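Local coordinates for pumilio domain-containing protein C56F2.08c (PDB 6NX5) that probably binds AU-rich regions in the 3' untranslated ends of messenger RNAs, this chain being the RNA recognition motif (RRM) domain of a longer PUF-repeat protein, at residues A22-Y27 and V44-L49. Numbering follows the deposited sequence.
Sequences ALFSAY and VSYESL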
loop_
_atom_site.group_PDB
_atom_site.type_symbol
_atom_site.label_atom_id
_atom_site.label_comp_id
_atom_site.label_asym_id
_atom_site.label_seq_id
_atom_site.Cartn_x
_atom_site.Cartn_y
_atom_site.Cartn_z
ATOM N N ALA A 22 14.889 -5.773 7.624
ATOM C CA ALA A 22 16.317 -5.946 7.398
ATOM C C ALA A 22 16.729 -5.434 6.024
ATOM O O ALA A 22 17.724 -4.712 5.892
ATOM C CB ALA A 22 16.688 -7.422 7.560
ATOM N N LEU A 23 15.953 -5.767 4.993
ATOM C CA LEU A 23 16.312 -5.376 3.635
ATOM C C LEU A 23 16.169 -3.873 3.426
ATOM O O LEU A 23 17.041 -3.237 2.824
ATOM C CB LEU A 23 15.444 -6.137 2.636
ATOM C CG LEU A 23 15.531 -5.745 1.164
ATOM C CD1 LEU A 23 16.806 -6.292 0.546
ATOM C CD2 LEU A 23 14.306 -6.255 0.425
ATOM N N PHE A 24 15.086 -3.280 3.919
ATOM C CA PHE A 24 14.859 -1.877 3.600
ATOM C C PHE A 24 15.610 -0.927 4.529
ATOM O O PHE A 24 15.790 0.247 4.182
ATOM C CB PHE A 24 13.352 -1.591 3.598
ATOM C CG PHE A 24 12.679 -2.006 2.324
ATOM C CD1 PHE A 24 12.464 -1.078 1.308
ATOM C CD2 PHE A 24 12.293 -3.321 2.117
ATOM C CE1 PHE A 24 11.855 -1.445 0.130
ATOM C CE2 PHE A 24 11.710 -3.708 0.922
ATOM C CZ PHE A 24 11.485 -2.762 -0.072
ATOM N N SER A 25 16.098 -1.405 5.675
ATOM C CA SER A 25 16.890 -0.542 6.545
ATOM C C SER A 25 18.248 -0.175 5.955
ATOM O O SER A 25 18.918 0.702 6.506
ATOM C CB SER A 25 17.091 -1.198 7.911
ATOM O OG SER A 25 15.866 -1.305 8.609
ATOM N N ALA A 26 18.667 -0.803 4.855
ATOM C CA ALA A 26 19.901 -0.381 4.207
ATOM C C ALA A 26 19.823 1.048 3.682
ATOM O O ALA A 26 20.865 1.678 3.488
ATOM C CB ALA A 26 20.252 -1.323 3.059
ATOM N N TYR A 27 18.623 1.575 3.435
ATOM C CA TYR A 27 18.490 2.852 2.743
ATOM C C TYR A 27 17.966 3.978 3.621
ATOM O O TYR A 27 17.883 5.123 3.161
ATOM C CB TYR A 27 17.592 2.670 1.516
ATOM C CG TYR A 27 18.079 1.513 0.693
ATOM C CD1 TYR A 27 19.210 1.637 -0.103
ATOM C CD2 TYR A 27 17.456 0.275 0.763
ATOM C CE1 TYR A 27 19.689 0.564 -0.838
ATOM C CE2 TYR A 27 17.921 -0.794 0.029
ATOM C CZ TYR A 27 19.033 -0.647 -0.768
ATOM O OH TYR A 27 19.493 -1.717 -1.496
ATOM N N VAL A 44 5.969 -0.460 2.901
ATOM C CA VAL A 44 7.096 -0.000 3.698
ATOM C C VAL A 44 7.063 1.515 3.703
ATOM O O VAL A 44 6.925 2.135 2.640
ATOM C CB VAL A 44 8.443 -0.480 3.131
ATOM C CG1 VAL A 44 9.586 0.041 3.987
ATOM C CG2 VAL A 44 8.483 -1.994 3.003
ATOM N N SER A 45 7.181 2.119 4.882
ATOM C CA SER A 45 7.159 3.568 4.999
ATOM C C SER A 45 8.495 4.106 5.484
ATOM O O SER A 45 9.152 3.507 6.345
ATOM C CB SER A 45 6.045 4.042 5.943
ATOM O OG SER A 45 6.340 3.721 7.286
ATOM N N TYR A 46 8.883 5.242 4.909
ATOM C CA TYR A 46 9.973 6.089 5.370
ATOM C C TYR A 46 9.428 7.484 5.622
ATOM O O TYR A 46 8.616 7.994 4.836
ATOM C CB TYR A 46 11.079 6.227 4.336
ATOM C CG TYR A 46 11.837 4.992 3.963
ATOM C CD1 TYR A 46 11.505 4.284 2.818
ATOM C CD2 TYR A 46 12.957 4.579 4.692
ATOM C CE1 TYR A 46 12.230 3.167 2.423
ATOM C CE2 TYR A 46 13.693 3.451 4.298
ATOM C CZ TYR A 46 13.328 2.758 3.171
ATOM O OH TYR A 46 14.042 1.650 2.776
ATOM N N GLU A 47 9.927 8.151 6.661
ATOM C CA GLU A 47 9.552 9.549 6.835
ATOM C C GLU A 47 10.132 10.417 5.721
ATOM O O GLU A 47 9.456 11.329 5.231
ATOM C CB GLU A 47 9.996 10.059 8.210
ATOM C CG GLU A 47 9.391 11.395 8.606
ATOM C CD GLU A 47 7.965 11.281 9.125
ATOM O OE1 GLU A 47 7.646 11.941 10.138
ATOM O OE2 GLU A 47 7.162 10.537 8.521
ATOM N N SER A 48 11.357 10.127 5.266
ATOM C CA SER A 48 12.038 10.950 4.260
ATOM C C SER A 48 11.793 10.451 2.847
ATOM O O SER A 48 12.059 9.280 2.540
ATOM C CB SER A 48 13.553 11.008 4.492
ATOM O OG SER A 48 13.854 11.302 5.845
ATOM N N LEU A 49 11.317 11.366 1.988
ATOM C CA LEU A 49 11.142 11.062 0.573
ATOM C C LEU A 49 12.438 10.605 -0.071
ATOM O O LEU A 49 12.439 9.642 -0.848
ATOM C CB LEU A 49 10.594 12.289 -0.155
ATOM C CG LEU A 49 10.544 12.176 -1.672
ATOM C CD1 LEU A 49 9.594 11.085 -2.108
ATOM C CD2 LEU A 49 10.104 13.530 -2.218
#
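Phe24 and Val44 face each other with their CA atoms 8.0 Å apart, while those of Tyr27 and Tyr46 stand at 9.5 Å, so the last part of helix 17-24 and the type I turn Phe24-Tyr27 lie over strand 42-46 at side-chain distance. Val44 puts CG2 over the centre of the Phe24 ring, 4.1 Å from its centroid and 7° off the normal, a CH-pi contact. With Val44 CG1 anti to the backbone N (chi1 179°), CG2 is set over the ring centre and CG1 reaches the rim at Phe24 CG, 4.1 Å away. A branched aliphatic residue suits this place because its two methyls cover one face of a flat ring, one at the centre and one by the rim. Tyr46 is long enough to cross the interface, and its OH gives a 2.6 Å hydrogen bond to Phe24 O, tilted 29° from the carbonyl plane. Tyr27 N donates to that oxygen from the opposite face, closing the turn, so two donors grip one carbonyl. A flat apolar ring suits Phe24, since its edge also meets Tyr46 OH, 3.5 Å from Phe24 CD1. Tyr27 CB stands 3.9 Å from Tyr46 OH. A phenylalanine in place of Tyr46 would probably keep much of the ring packing but remove one of the two donors gripping Phe24 O, holding the turn less firmly to the strand. Leu6 and Val30 touch both Phe24 and Tyr46, whereas Ala55 and Leu59 bring in helix 49-59. The contact is part of the RRM's hydrophobic core, where two helices pack on one face of a four-stranded antiparallel sheet in the beta-alpha-beta-beta-alpha-beta fold.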